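Local coordinates for penicillin-binding protein 2 (Pbp2) (Helicobacter pylori, PDB 5LP5) that probably cross-links peptidoglycan as a penicillin-binding transpeptidase of cell-shape maintenance, seen here in complex with MreC, at residues A362-V367 and M488-N493; Q443-T448 and K555-I560; G449-G454 and A483-M488; T509-T514 and L549-P554; A543-F548 and S569-L574. One frame throughout, in Å; residues are numbered along the deposited sequence.

How the contacts relate
All five contacts lie in the transpeptidase region, around the five-stranded antiparallel sheet and the helices against it. Contacts 2 and 5 address opposite faces of that sheet and meet through Thr546, whose OG1 is hydrogen-bonded to the hydroxyls of Thr448 and Thr559. Contacts 1 and 3 share Met488 on helix 475-493. The centres of contacts 3 and 4 are about 8 Å apart, and Met488 O is hydrogen-bonded to Cys512 N between them; the Cys492-Cys512 disulfide ties contact 1 to contact 4. Phe548 of contact 5 touches Ala452, Arg485 and Met488 of contact 3. Ser366 in contact 1 and Lys513 in contact 4 flank Ser311, the probable nucleophile of an SxxK motif.

Contact 1 of 5, residues A362-V367 and M488-N493; sequences AIRESV and MYEVCN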
# COMPACT_ATOMS: atom_id res chain seq x y z
N ALA A 362 -36.21 0.74 -42.34
CA ALA A 362 -35.03 1.58 -42.56
C ALA A 362 -33.99 1.41 -41.44
O ALA A 362 -32.77 1.43 -41.67
CB ALA A 362 -35.43 3.05 -42.70
N ILE A 363 -34.50 1.26 -40.22
CA ILE A 363 -33.68 0.93 -39.07
C ILE A 363 -33.12 -0.48 -39.25
O ILE A 363 -31.89 -0.69 -39.19
CB ILE A 363 -34.50 0.96 -37.75
CG1 ILE A 363 -34.95 2.38 -37.42
CG2 ILE A 363 -33.65 0.38 -36.62
CD1 ILE A 363 -35.76 2.51 -36.14
N ARG A 364 -34.03 -1.42 -39.47
CA ARG A 364 -33.69 -2.83 -39.60
C ARG A 364 -32.50 -3.04 -40.55
O ARG A 364 -31.49 -3.68 -40.21
CB ARG A 364 -34.90 -3.63 -40.11
CG ARG A 364 -34.67 -5.14 -40.20
CD ARG A 364 -35.64 -5.82 -41.14
NE ARG A 364 -37.02 -5.41 -40.87
CZ ARG A 364 -38.04 -5.61 -41.70
NH1 ARG A 364 -37.87 -6.23 -42.86
NH2 ARG A 364 -39.24 -5.18 -41.35
N GLU A 365 -32.63 -2.47 -41.75
CA GLU A 365 -31.71 -2.77 -42.83
C GLU A 365 -30.63 -1.70 -43.00
O GLU A 365 -29.91 -1.72 -43.99
CB GLU A 365 -32.49 -2.98 -44.13
CG GLU A 365 -33.38 -4.22 -44.13
CD GLU A 365 -34.22 -4.36 -45.39
OE1 GLU A 365 -34.00 -3.62 -46.37
OE2 GLU A 365 -35.10 -5.23 -45.41
N SER A 366 -30.51 -0.79 -42.03
CA SER A 366 -29.51 0.28 -42.06
C SER A 366 -29.63 0.98 -43.42
O SER A 366 -28.62 1.17 -44.10
CB SER A 366 -28.10 -0.29 -41.83
OG SER A 366 -27.12 0.71 -41.61
N VAL A 367 -30.86 1.34 -43.80
CA VAL A 367 -31.14 1.96 -45.10
C VAL A 367 -30.85 3.46 -45.07
O VAL A 367 -31.21 4.15 -44.11
CB VAL A 367 -32.61 1.76 -45.53
CG1 VAL A 367 -32.89 2.47 -46.84
CG2 VAL A 367 -32.92 0.29 -45.68
N MET A 488 -34.78 -1.84 -33.65
CA MET A 488 -33.52 -2.39 -33.13
C MET A 488 -33.69 -3.89 -32.89
O MET A 488 -32.80 -4.68 -33.20
CB MET A 488 -33.10 -1.69 -31.83
CG MET A 488 -32.72 -0.21 -31.98
SD MET A 488 -32.21 0.68 -30.48
CE MET A 488 -30.63 -0.14 -30.29
N TYR A 489 -34.85 -4.28 -32.37
CA TYR A 489 -35.21 -5.70 -32.22
C TYR A 489 -35.06 -6.44 -33.55
O TYR A 489 -34.47 -7.53 -33.61
CB TYR A 489 -36.65 -5.83 -31.71
CG TYR A 489 -37.14 -7.26 -31.62
CD1 TYR A 489 -36.64 -8.14 -30.67
CD2 TYR A 489 -38.12 -7.73 -32.50
CE1 TYR A 489 -37.09 -9.44 -30.60
CE2 TYR A 489 -38.57 -9.04 -32.44
CZ TYR A 489 -38.06 -9.88 -31.49
OH TYR A 489 -38.52 -11.17 -31.42
N GLU A 490 -35.57 -5.83 -34.62
CA GLU A 490 -35.55 -6.42 -35.95
C GLU A 490 -34.14 -6.50 -36.54
O GLU A 490 -33.86 -7.38 -37.35
CB GLU A 490 -36.49 -5.65 -36.89
CG GLU A 490 -37.97 -5.96 -36.66
CD GLU A 490 -38.92 -5.12 -37.50
OE1 GLU A 490 -38.48 -4.36 -38.40
OE2 GLU A 490 -40.14 -5.23 -37.26
N VAL A 491 -33.24 -5.61 -36.15
CA VAL A 491 -31.87 -5.64 -36.68
C VAL A 491 -31.17 -6.95 -36.33
O VAL A 491 -30.40 -7.48 -37.13
CB VAL A 491 -31.02 -4.47 -36.16
CG1 VAL A 491 -29.60 -4.57 -36.70
CG2 VAL A 491 -31.62 -3.13 -36.58
N CYS A 492 -31.47 -7.43 -35.13
CA CYS A 492 -30.82 -8.59 -34.53
C CYS A 492 -31.63 -9.87 -34.75
O CYS A 492 -31.06 -10.96 -34.73
CB CYS A 492 -30.67 -8.35 -33.03
SG CYS A 492 -29.13 -7.61 -32.44
N ASN A 493 -32.94 -9.72 -34.93
CA ASN A 493 -33.87 -10.86 -34.88
C ASN A 493 -34.66 -11.17 -36.17
O ASN A 493 -35.02 -12.32 -36.41
CB ASN A 493 -34.86 -10.66 -33.74
CG ASN A 493 -34.18 -10.66 -32.40
OD1 ASN A 493 -33.73 -11.70 -31.93
ND2 ASN A 493 -34.08 -9.49 -31.78
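Arg364 grips Glu490 side-on, NE and NH2 both donating to the single oxygen OE1, at 3.1 Å for NE and 3.2 Å for NH2. OE1 lies at the edge of the guanidinium, almost in its plane, but the nitrogens come from above the carboxylate plane, the two flat groups being turned 68° apart. With CG anti to the backbone N (chi1 -177°), Arg364 lays CG 3.8 Å from Glu490 CB, and the bend at chi3 then turns NE and NH2 to OE1. Beneath this polar layer Val491 CG2 packs against the end of the helix: it is 3.6 Å from Ile363 O and 4.1 Å from Ile363 CG2, the two side chains nearly perpendicular. Helix 359-364 stops here in a Schellman motif, with Val367 N bonded to Ala362 O at 2.9 Å and Ser366 N to Ile363 O at 3.2 Å; Ser366 takes the positive-phi position. That turn delivers Ser366 OG to a hydrogen bond with Ser311 OG of the probable SxxK motif, consistent with Ser366 belonging to the second active-site motif of the family. On the other helix, Cys492 is fastened by its disulfide to Cys512 of strand 511-517.

Contact 2 of 5, residues Q443-T448 and K555-I560; sequences QVLAYT and KYAITI
Helix 441-453 lies along one face of the central antiparallel sheet of the transpeptidase fold, and here it meets strand 556-562. The axes of the two short segments run 7.9 Å apart at closest approach and 150° apart in direction, so helix and strand are roughly antiparallel. Thr559 carries most of the strand's side of the contact: with CG2 anti to the backbone N and OG1 anti to the carbonyl carbon, its two branches part over the helix. OG1 lies over the Leu445 backbone, 3.2 Å from Leu445 CA, while CG2 rests on Val444 CG1 at 3.8 Å. Leu445 has CG anti to the backbone N (chi1 174°), which carries CD1 along the strand to Ala557 CB at 3.9 Å. Strand 556-562 enters the sheet through a classic beta bulge, Lys555 and Tyr556 both facing Leu549, and Ala557 and Thr559 then point to the helix while Ile558 turns to helix 572-584 on the far face. The buried hydroxyls are satisfied locally. Thr448 OG1 donates to Val444 O at 2.7 Å, from above the carbonyl plane, so that this oxygen takes both OG1 and N of Thr448. Thr546 OG1, on the neighbouring strand 542-549, is hydrogen-bonded to the hydroxyls of both Thr448 and Thr559, which themselves stand 4.2 Å apart from OG1 to OG1.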
# COMPACT_ATOMS: atom_id res chain seq x y z
N GLN A 443 -21.06 8.54 -25.37
CA GLN A 443 -22.27 9.20 -25.87
C GLN A 443 -23.24 8.20 -26.49
O GLN A 443 -24.45 8.24 -26.20
CB GLN A 443 -21.91 10.31 -26.88
CG GLN A 443 -21.42 11.58 -26.17
CD GLN A 443 -20.92 12.68 -27.09
OE1 GLN A 443 -20.34 12.41 -28.15
NE2 GLN A 443 -21.14 13.92 -26.69
N VAL A 444 -22.69 7.28 -27.30
CA VAL A 444 -23.50 6.26 -27.98
C VAL A 444 -24.19 5.34 -26.96
O VAL A 444 -25.37 5.01 -27.11
CB VAL A 444 -22.63 5.41 -28.93
CG1 VAL A 444 -23.45 4.31 -29.58
CG2 VAL A 444 -22.00 6.30 -29.99
N LEU A 445 -23.43 4.95 -25.93
CA LEU A 445 -23.92 4.12 -24.83
C LEU A 445 -25.07 4.76 -24.06
O LEU A 445 -26.10 4.10 -23.81
CB LEU A 445 -22.77 3.80 -23.86
CG LEU A 445 -23.13 3.06 -22.57
CD1 LEU A 445 -23.34 1.57 -22.80
CD2 LEU A 445 -22.05 3.27 -21.54
N ALA A 446 -24.88 6.01 -23.63
CA ALA A 446 -25.92 6.71 -22.88
C ALA A 446 -27.18 6.82 -23.75
O ALA A 446 -28.32 6.59 -23.30
CB ALA A 446 -25.44 8.08 -22.46
N TYR A 447 -26.94 7.18 -25.00
CA TYR A 447 -27.98 7.29 -26.02
C TYR A 447 -28.75 5.99 -26.17
O TYR A 447 -29.98 5.99 -26.12
CB TYR A 447 -27.30 7.73 -27.34
CG TYR A 447 -28.00 7.41 -28.65
CD1 TYR A 447 -29.20 8.03 -29.00
CD2 TYR A 447 -27.42 6.54 -29.55
CE1 TYR A 447 -29.81 7.76 -30.21
CE2 TYR A 447 -28.02 6.25 -30.76
CZ TYR A 447 -29.22 6.86 -31.10
OH TYR A 447 -29.79 6.58 -32.32
N THR A 448 -28.03 4.88 -26.32
CA THR A 448 -28.68 3.56 -26.44
C THR A 448 -29.56 3.18 -25.21
O THR A 448 -30.62 2.57 -25.37
CB THR A 448 -27.62 2.46 -26.65
OG1 THR A 448 -26.81 2.80 -27.78
CG2 THR A 448 -28.28 1.11 -26.86
N LYS A 555 -32.56 -3.84 -19.36
CA LYS A 555 -31.84 -3.43 -18.15
C LYS A 555 -30.44 -2.93 -18.48
O LYS A 555 -30.02 -1.87 -17.98
CB LYS A 555 -31.75 -4.56 -17.12
CG LYS A 555 -31.45 -4.10 -15.69
CD LYS A 555 -31.31 -5.28 -14.74
CE LYS A 555 -30.99 -4.88 -13.31
NZ LYS A 555 -32.22 -4.61 -12.52
N TYR A 556 -29.71 -3.69 -19.29
CA TYR A 556 -28.34 -3.29 -19.67
C TYR A 556 -28.21 -2.75 -21.10
O TYR A 556 -29.04 -2.99 -21.96
CB TYR A 556 -27.34 -4.43 -19.41
CG TYR A 556 -27.43 -4.97 -17.99
CD1 TYR A 556 -28.31 -6.01 -17.70
CD2 TYR A 556 -26.70 -4.41 -16.93
CE1 TYR A 556 -28.43 -6.51 -16.42
CE2 TYR A 556 -26.83 -4.90 -15.65
CZ TYR A 556 -27.70 -5.95 -15.38
OH TYR A 556 -27.85 -6.46 -14.09
N ALA A 557 -27.15 -1.99 -21.31
CA ALA A 557 -26.77 -1.52 -22.63
C ALA A 557 -25.32 -1.91 -22.84
O ALA A 557 -24.54 -1.96 -21.89
CB ALA A 557 -26.93 -0.01 -22.72
N ILE A 558 -24.96 -2.20 -24.09
CA ILE A 558 -23.59 -2.53 -24.45
C ILE A 558 -23.26 -1.74 -25.68
O ILE A 558 -24.11 -1.58 -26.53
CB ILE A 558 -23.46 -4.02 -24.76
CG1 ILE A 558 -23.88 -4.84 -23.54
CG2 ILE A 558 -22.04 -4.33 -25.19
CD1 ILE A 558 -23.79 -6.34 -23.70
N THR A 559 -22.04 -1.23 -25.79
CA THR A 559 -21.63 -0.42 -26.92
C THR A 559 -20.20 -0.79 -27.28
O THR A 559 -19.30 -0.76 -26.43
CB THR A 559 -21.72 1.08 -26.60
OG1 THR A 559 -23.09 1.49 -26.45
CG2 THR A 559 -21.10 1.91 -27.73
N ILE A 560 -20.00 -1.16 -28.54
CA ILE A 560 -18.71 -1.70 -28.99
C ILE A 560 -18.24 -0.96 -30.21
O ILE A 560 -19.03 -0.67 -31.10
CB ILE A 560 -18.80 -3.21 -29.33
CG1 ILE A 560 -19.20 -3.99 -28.08
CG2 ILE A 560 -17.48 -3.74 -29.86
CD1 ILE A 560 -19.65 -5.41 -28.35

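Contact 3 of 5, residues G449-G454 and A483-M488; sequences GLIATG and ALRVGM
Arg485 leaves its helix with CG anti to the carbonyl carbon and then bends at chi3 (-75°), which swings the guanidinium back to the end of helix 441-453. There NH1 donates to Ile451 O at 2.8 Å; the oxygen lies near the guanidinium plane and receives the N-H within its own carbonyl plane, although the N-H...O angle of 137° is well short of straight. Ala452 O stands 3.3 Å from the same NH1. These carbonyls belong to the last turn of a helix that gives way at Gly454, so the positive group probably also gains from the negative end of the helix dipole. Ile451, with CG2 anti to its backbone N, works on two sides: CG2 touches Met488 SD at 3.8 Å and Arg485 CG at 4.0 Å, while CD1 reaches Leu484 CD1 at 4.1 Å. Ile451 and Arg485 run antiparallel, side by side; Ile451 and Leu484 are nearly perpendicular. The axes of the two short helical segments pass 9.6 Å apart at a crossing angle of -111°. Phe548 of strand 542-549 packs on Ala452, Arg485 and Met488, while Leu484 continues onto helices 359-364 and 314-324.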
# COMPACT_ATOMS: atom_id res chain seq x y z
N GLY A 449 -29.12 3.54 -24.01
CA GLY A 449 -29.89 3.29 -22.80
C GLY A 449 -31.05 4.26 -22.59
O GLY A 449 -31.95 3.99 -21.79
N LEU A 450 -31.02 5.41 -23.26
CA LEU A 450 -32.19 6.29 -23.31
C LEU A 450 -33.30 5.67 -24.16
O LEU A 450 -34.48 5.68 -23.77
CB LEU A 450 -31.82 7.67 -23.84
CG LEU A 450 -32.97 8.66 -24.04
CD1 LEU A 450 -33.71 8.92 -22.75
CD2 LEU A 450 -32.45 9.97 -24.59
N ILE A 451 -32.94 5.16 -25.33
CA ILE A 451 -33.91 4.51 -26.21
C ILE A 451 -34.59 3.39 -25.44
O ILE A 451 -35.80 3.35 -25.31
CB ILE A 451 -33.22 3.93 -27.48
CG1 ILE A 451 -32.66 5.05 -28.35
CG2 ILE A 451 -34.16 3.04 -28.31
CD1 ILE A 451 -33.66 6.12 -28.71
N ALA A 452 -33.79 2.48 -24.90
CA ALA A 452 -34.32 1.28 -24.30
C ALA A 452 -35.12 1.59 -23.04
O ALA A 452 -36.17 1.00 -22.82
CB ALA A 452 -33.22 0.27 -24.04
N THR A 453 -34.65 2.53 -22.23
CA THR A 453 -35.28 2.81 -20.94
C THR A 453 -36.34 3.90 -20.99
O THR A 453 -37.32 3.83 -20.26
CB THR A 453 -34.23 3.28 -19.89
OG1 THR A 453 -33.06 2.46 -19.94
CG2 THR A 453 -34.81 3.24 -18.47
N GLY A 454 -36.15 4.91 -21.83
CA GLY A 454 -37.02 6.09 -21.82
C GLY A 454 -36.48 7.20 -20.93
O GLY A 454 -37.02 8.33 -20.90
N ALA A 483 -41.51 2.02 -31.07
CA ALA A 483 -41.30 1.86 -32.50
C ALA A 483 -39.83 1.66 -32.78
O ALA A 483 -39.44 0.71 -33.47
CB ALA A 483 -41.80 3.08 -33.23
N LEU A 484 -39.02 2.55 -32.23
CA LEU A 484 -37.57 2.51 -32.42
C LEU A 484 -36.97 1.21 -31.87
O LEU A 484 -36.10 0.62 -32.51
CB LEU A 484 -36.91 3.71 -31.75
CG LEU A 484 -37.39 5.09 -32.24
CD1 LEU A 484 -36.80 6.22 -31.41
CD2 LEU A 484 -37.07 5.28 -33.71
N ARG A 485 -37.44 0.79 -30.70
CA ARG A 485 -36.95 -0.45 -30.09
C ARG A 485 -37.26 -1.66 -30.97
O ARG A 485 -36.41 -2.55 -31.13
CB ARG A 485 -37.54 -0.64 -28.71
CG ARG A 485 -36.99 0.35 -27.69
CD ARG A 485 -37.37 -0.02 -26.28
NE ARG A 485 -38.76 0.30 -26.02
CZ ARG A 485 -39.19 1.39 -25.38
NH1 ARG A 485 -38.35 2.30 -24.92
NH2 ARG A 485 -40.49 1.56 -25.21
N VAL A 486 -38.47 -1.66 -31.52
CA VAL A 486 -38.91 -2.75 -32.40
C VAL A 486 -37.99 -2.84 -33.60
O VAL A 486 -37.62 -3.93 -34.05
CB VAL A 486 -40.39 -2.59 -32.85
CG1 VAL A 486 -40.78 -3.67 -33.87
CG2 VAL A 486 -41.34 -2.64 -31.65
N GLY A 487 -37.61 -1.68 -34.13
CA GLY A 487 -36.64 -1.63 -35.20
C GLY A 487 -35.33 -2.29 -34.79
O GLY A 487 -34.84 -3.19 -35.48
N MET A 488 -34.78 -1.84 -33.65
CA MET A 488 -33.52 -2.39 -33.13
C MET A 488 -33.69 -3.89 -32.89
O MET A 488 -32.80 -4.68 -33.20
CB MET A 488 -33.10 -1.69 -31.83
CG MET A 488 -32.72 -0.21 -31.98
SD MET A 488 -32.21 0.68 -30.48
CE MET A 488 -30.63 -0.14 -30.29

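Contact 4 of 5, residues T509-T514 and L549-P554; sequences TLACKT and LPYEKP
Thr509 lays its CG2 alongside Tyr551 CB at 3.7 Å, the two side chains extending in a common direction. Its OG1 donates a weak hydrogen bond to Glu552 OE2 at 3.0 Å, the Glu552 chain bending at chi2 (73°) to bring the carboxylate squarely across the threonine. The Thr509 carbonyl is used as well: Tyr551 N donates to Thr509 O at 3.0 Å from above the carbonyl plane, and Pro550 CA makes a CA-H...O contact with the same oxygen at 3.5 Å. Pro550 follows a cis peptide bond and opens a type I beta turn ending at Lys553, which presents Tyr551 N and the Glu552 side chain to the same residue. The Tyr551 ring stacks on Tyr489 of helix 475-493. Further in, Leu510 CD2 packs on Leu549 CB at 4.0 Å, and Ala511 CB lies 4.2 Å from Tyr551 CD1, where strand 511-517 begins. Strand 511-517 goes on to the disulfide-bonded Cys512 and to Lys513, probably the lysine of the family's KTG motif. The main-chain bond from Tyr551 N fixes the turn on Thr509 O, while the weak bond to the exposed Glu552, probably ionised, would be the looser of the two.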
# COMPACT_ATOMS: atom_id res chain seq x y z
N THR A 509 -32.63 -12.58 -25.65
CA THR A 509 -33.07 -11.75 -26.76
C THR A 509 -32.40 -10.40 -26.76
O THR A 509 -32.40 -9.69 -25.75
CB THR A 509 -34.59 -11.56 -26.76
OG1 THR A 509 -35.23 -12.83 -26.61
CG2 THR A 509 -35.03 -10.96 -28.07
N LEU A 510 -31.85 -10.05 -27.92
CA LEU A 510 -31.08 -8.84 -28.13
C LEU A 510 -31.81 -7.85 -29.03
O LEU A 510 -32.64 -8.23 -29.86
CB LEU A 510 -29.73 -9.20 -28.76
CG LEU A 510 -28.68 -9.87 -27.88
CD1 LEU A 510 -27.56 -10.50 -28.68
CD2 LEU A 510 -28.09 -8.86 -26.92
N ALA A 511 -31.46 -6.58 -28.87
CA ALA A 511 -31.93 -5.49 -29.73
C ALA A 511 -30.73 -4.56 -29.99
O ALA A 511 -30.11 -4.08 -29.05
CB ALA A 511 -33.05 -4.74 -29.05
N CYS A 512 -30.42 -4.30 -31.25
CA CYS A 512 -29.17 -3.62 -31.64
C CYS A 512 -29.36 -2.57 -32.75
O CYS A 512 -30.45 -2.37 -33.28
CB CYS A 512 -28.13 -4.67 -32.10
SG CYS A 512 -28.76 -5.79 -33.40
N LYS A 513 -28.27 -1.87 -33.06
CA LYS A 513 -28.13 -1.07 -34.27
C LYS A 513 -26.65 -1.08 -34.64
O LYS A 513 -25.78 -0.85 -33.80
CB LYS A 513 -28.62 0.37 -34.07
CG LYS A 513 -28.51 1.25 -35.32
CD LYS A 513 -29.51 0.84 -36.39
CE LYS A 513 -29.07 1.24 -37.79
NZ LYS A 513 -28.06 0.30 -38.39
N THR A 514 -26.36 -1.38 -35.89
CA THR A 514 -24.98 -1.35 -36.36
C THR A 514 -24.64 0.03 -36.90
O THR A 514 -25.54 0.88 -37.08
CB THR A 514 -24.75 -2.39 -37.47
OG1 THR A 514 -25.82 -2.31 -38.42
CG2 THR A 514 -24.69 -3.79 -36.87
N LEU A 549 -30.42 -5.01 -23.70
CA LEU A 549 -30.82 -6.36 -23.37
C LEU A 549 -31.31 -6.44 -21.93
O LEU A 549 -30.89 -5.68 -21.06
CB LEU A 549 -29.65 -7.33 -23.58
CG LEU A 549 -28.47 -7.26 -22.60
CD1 LEU A 549 -27.69 -8.56 -22.58
CD2 LEU A 549 -27.58 -6.10 -22.98
N PRO A 550 -32.21 -7.38 -21.67
CA PRO A 550 -32.91 -8.21 -22.65
C PRO A 550 -34.04 -7.42 -23.33
O PRO A 550 -34.58 -6.47 -22.75
CB PRO A 550 -33.47 -9.35 -21.80
CG PRO A 550 -33.67 -8.72 -20.45
CD PRO A 550 -32.56 -7.73 -20.29
N TYR A 551 -34.42 -7.81 -24.54
CA TYR A 551 -35.40 -7.01 -25.28
C TYR A 551 -36.72 -6.84 -24.52
O TYR A 551 -37.31 -5.76 -24.51
CB TYR A 551 -35.67 -7.59 -26.67
CG TYR A 551 -36.85 -6.93 -27.34
CD1 TYR A 551 -36.86 -5.56 -27.58
CD2 TYR A 551 -37.99 -7.66 -27.69
CE1 TYR A 551 -37.95 -4.93 -28.16
CE2 TYR A 551 -39.08 -7.04 -28.29
CZ TYR A 551 -39.05 -5.67 -28.52
OH TYR A 551 -40.09 -5.02 -29.09
N GLU A 552 -37.17 -7.92 -23.89
CA GLU A 552 -38.51 -7.98 -23.29
C GLU A 552 -38.66 -7.03 -22.10
O GLU A 552 -39.76 -6.60 -21.79
CB GLU A 552 -38.82 -9.41 -22.84
CG GLU A 552 -38.89 -10.44 -23.97
CD GLU A 552 -37.54 -10.81 -24.57
OE1 GLU A 552 -36.51 -10.82 -23.86
OE2 GLU A 552 -37.50 -11.11 -25.77
N LYS A 553 -37.56 -6.75 -21.42
CA LYS A 553 -37.52 -5.76 -20.36
C LYS A 553 -36.07 -5.28 -20.23
O LYS A 553 -35.26 -5.89 -19.52
CB LYS A 553 -38.02 -6.33 -19.03
CG LYS A 553 -37.97 -5.31 -17.92
CD LYS A 553 -38.51 -5.82 -16.60
CE LYS A 553 -38.33 -4.74 -15.53
NZ LYS A 553 -39.08 -5.07 -14.29
N PRO A 554 -35.75 -4.19 -20.93
CA PRO A 554 -34.37 -3.72 -20.99
C PRO A 554 -33.79 -3.40 -19.63
O PRO A 554 -34.46 -2.76 -18.84
CB PRO A 554 -34.49 -2.46 -21.83
CG PRO A 554 -35.72 -2.63 -22.64
CD PRO A 554 -36.65 -3.34 -21.73

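Contact 5 of 5, residues A543-F548 and S569-L574; sequences AWITAF and SKLGGL
Ile545 and Leu571 lie antiparallel, flank to flank, the strand residue reaching over the start of the C-terminal helix and the helix residue reaching back along the strand. Ile545 sets CG1 anti to its backbone N (chi1 -177°), leaving CG2 in the crowded position between N and carbonyl carbon. CG2 is the branch that meets Leu571, 3.6 Å from its CB and 3.8 Å from its CD1. The other branch runs forward until CD1 lies 4.1 Å from Gly572 CA, so a main-chain carbon of the helix completes the contact where no side chain stands. Leu571, with CG anti to the carbonyl carbon (chi1 -62°) and an extended second torsion, sends CD1 the other way, onto Ala543: CD1 is 3.6 Å from Ala543 CB and also lies against the carbonyl, 3.4 Å from Ala543 O. The two segments share no hydrogen bond, and side chain meets side chain through carbon alone. Strand 542-549 is an inner strand of the five-stranded antiparallel sheet of the transpeptidase fold, between strands 511-517 and 556-562. Ala543 and Ile545 point from it to the face taken by helix 572-584. Trp544 points away from that helix to the opposite face, where it touches Val444 of helix 441-453 and its NE1 is hydrogen-bonded to Pro308 O. Leu571 itself closes a short 3-10 segment and occupies the N-cap position of helix 572-584, with Gly572 N bonded to Ser569 O at 3.2 Å and Leu574 N to Leu571 O at 3.3 Å. Beyond the segments, Leu571 also packs on Val562 and Ile545 on Ile560, both of the adjoining strand 556-562.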
# COMPACT_ATOMS: atom_id res chain seq x y z
N ALA A 543 -15.96 0.36 -37.12
CA ALA A 543 -17.16 -0.45 -36.95
C ALA A 543 -17.85 -0.20 -35.62
O ALA A 543 -17.22 -0.25 -34.58
CB ALA A 543 -16.80 -1.93 -37.06
N TRP A 544 -19.16 0.05 -35.67
CA TRP A 544 -19.96 0.26 -34.48
C TRP A 544 -20.99 -0.85 -34.33
O TRP A 544 -21.41 -1.47 -35.32
CB TRP A 544 -20.74 1.58 -34.55
CG TRP A 544 -19.98 2.83 -34.23
CD1 TRP A 544 -19.39 3.68 -35.13
CD2 TRP A 544 -19.76 3.40 -32.94
NE1 TRP A 544 -18.81 4.73 -34.47
CE2 TRP A 544 -19.02 4.58 -33.13
CE3 TRP A 544 -20.10 3.01 -31.64
CZ2 TRP A 544 -18.61 5.38 -32.07
CZ3 TRP A 544 -19.71 3.82 -30.60
CH2 TRP A 544 -18.98 4.98 -30.81
N ILE A 545 -21.40 -1.07 -33.08
CA ILE A 545 -22.60 -1.83 -32.75
C ILE A 545 -22.97 -1.46 -31.32
O ILE A 545 -22.14 -1.50 -30.42
CB ILE A 545 -22.40 -3.35 -32.88
CG1 ILE A 545 -23.71 -4.11 -32.59
CG2 ILE A 545 -21.25 -3.83 -31.99
CD1 ILE A 545 -23.76 -5.50 -33.19
N THR A 546 -24.21 -1.04 -31.13
CA THR A 546 -24.72 -0.73 -29.80
C THR A 546 -25.99 -1.53 -29.65
O THR A 546 -26.55 -1.98 -30.62
CB THR A 546 -24.94 0.78 -29.62
OG1 THR A 546 -25.11 1.08 -28.23
CG2 THR A 546 -26.14 1.25 -30.40
N ALA A 547 -26.42 -1.77 -28.43
CA ALA A 547 -27.50 -2.74 -28.18
C ALA A 547 -27.99 -2.69 -26.73
O ALA A 547 -27.23 -2.37 -25.83
CB ALA A 547 -27.02 -4.15 -28.53
N PHE A 548 -29.27 -3.01 -26.53
CA PHE A 548 -29.83 -3.20 -25.19
C PHE A 548 -30.40 -4.60 -24.96
O PHE A 548 -30.80 -5.31 -25.90
CB PHE A 548 -30.87 -2.14 -24.86
CG PHE A 548 -32.13 -2.25 -25.65
CD1 PHE A 548 -33.21 -2.97 -25.17
CD2 PHE A 548 -32.27 -1.58 -26.86
CE1 PHE A 548 -34.39 -3.04 -25.89
CE2 PHE A 548 -33.44 -1.65 -27.58
CZ PHE A 548 -34.51 -2.38 -27.09
N SER A 569 -21.78 -4.89 -38.80
CA SER A 569 -22.35 -6.22 -38.67
C SER A 569 -21.31 -7.25 -38.26
O SER A 569 -21.61 -8.20 -37.55
CB SER A 569 -22.98 -6.62 -40.01
OG SER A 569 -23.69 -7.85 -39.91
N LYS A 570 -20.07 -7.03 -38.68
CA LYS A 570 -18.93 -7.90 -38.35
C LYS A 570 -18.64 -7.99 -36.84
O LYS A 570 -17.81 -8.77 -36.41
CB LYS A 570 -17.70 -7.35 -39.10
CG LYS A 570 -16.68 -8.35 -39.63
CD LYS A 570 -16.12 -7.92 -41.00
CE LYS A 570 -14.59 -7.81 -41.05
NZ LYS A 570 -13.88 -9.02 -40.57
N LEU A 571 -19.34 -7.19 -36.04
CA LEU A 571 -19.13 -7.14 -34.60
C LEU A 571 -20.21 -7.84 -33.77
O LEU A 571 -20.21 -7.75 -32.54
CB LEU A 571 -19.08 -5.68 -34.15
CG LEU A 571 -17.97 -4.82 -34.72
CD1 LEU A 571 -18.03 -3.46 -34.01
CD2 LEU A 571 -16.62 -5.49 -34.51
N GLY A 572 -21.14 -8.50 -34.44
CA GLY A 572 -22.17 -9.27 -33.75
C GLY A 572 -21.61 -10.44 -32.95
O GLY A 572 -22.19 -10.82 -31.95
N GLY A 573 -20.49 -11.00 -33.40
CA GLY A 573 -19.88 -12.15 -32.72
C GLY A 573 -19.29 -11.77 -31.37
O GLY A 573 -19.15 -12.62 -30.48
N LEU A 574 -18.97 -10.49 -31.22
CA LEU A 574 -18.41 -9.95 -29.98
C LEU A 574 -19.52 -9.56 -29.02
O LEU A 574 -19.41 -9.79 -27.81
CB LEU A 574 -17.50 -8.74 -30.26
CG LEU A 574 -16.27 -8.91 -31.16
CD1 LEU A 574 -15.54 -7.58 -31.26
CD2 LEU A 574 -15.32 -10.02 -30.71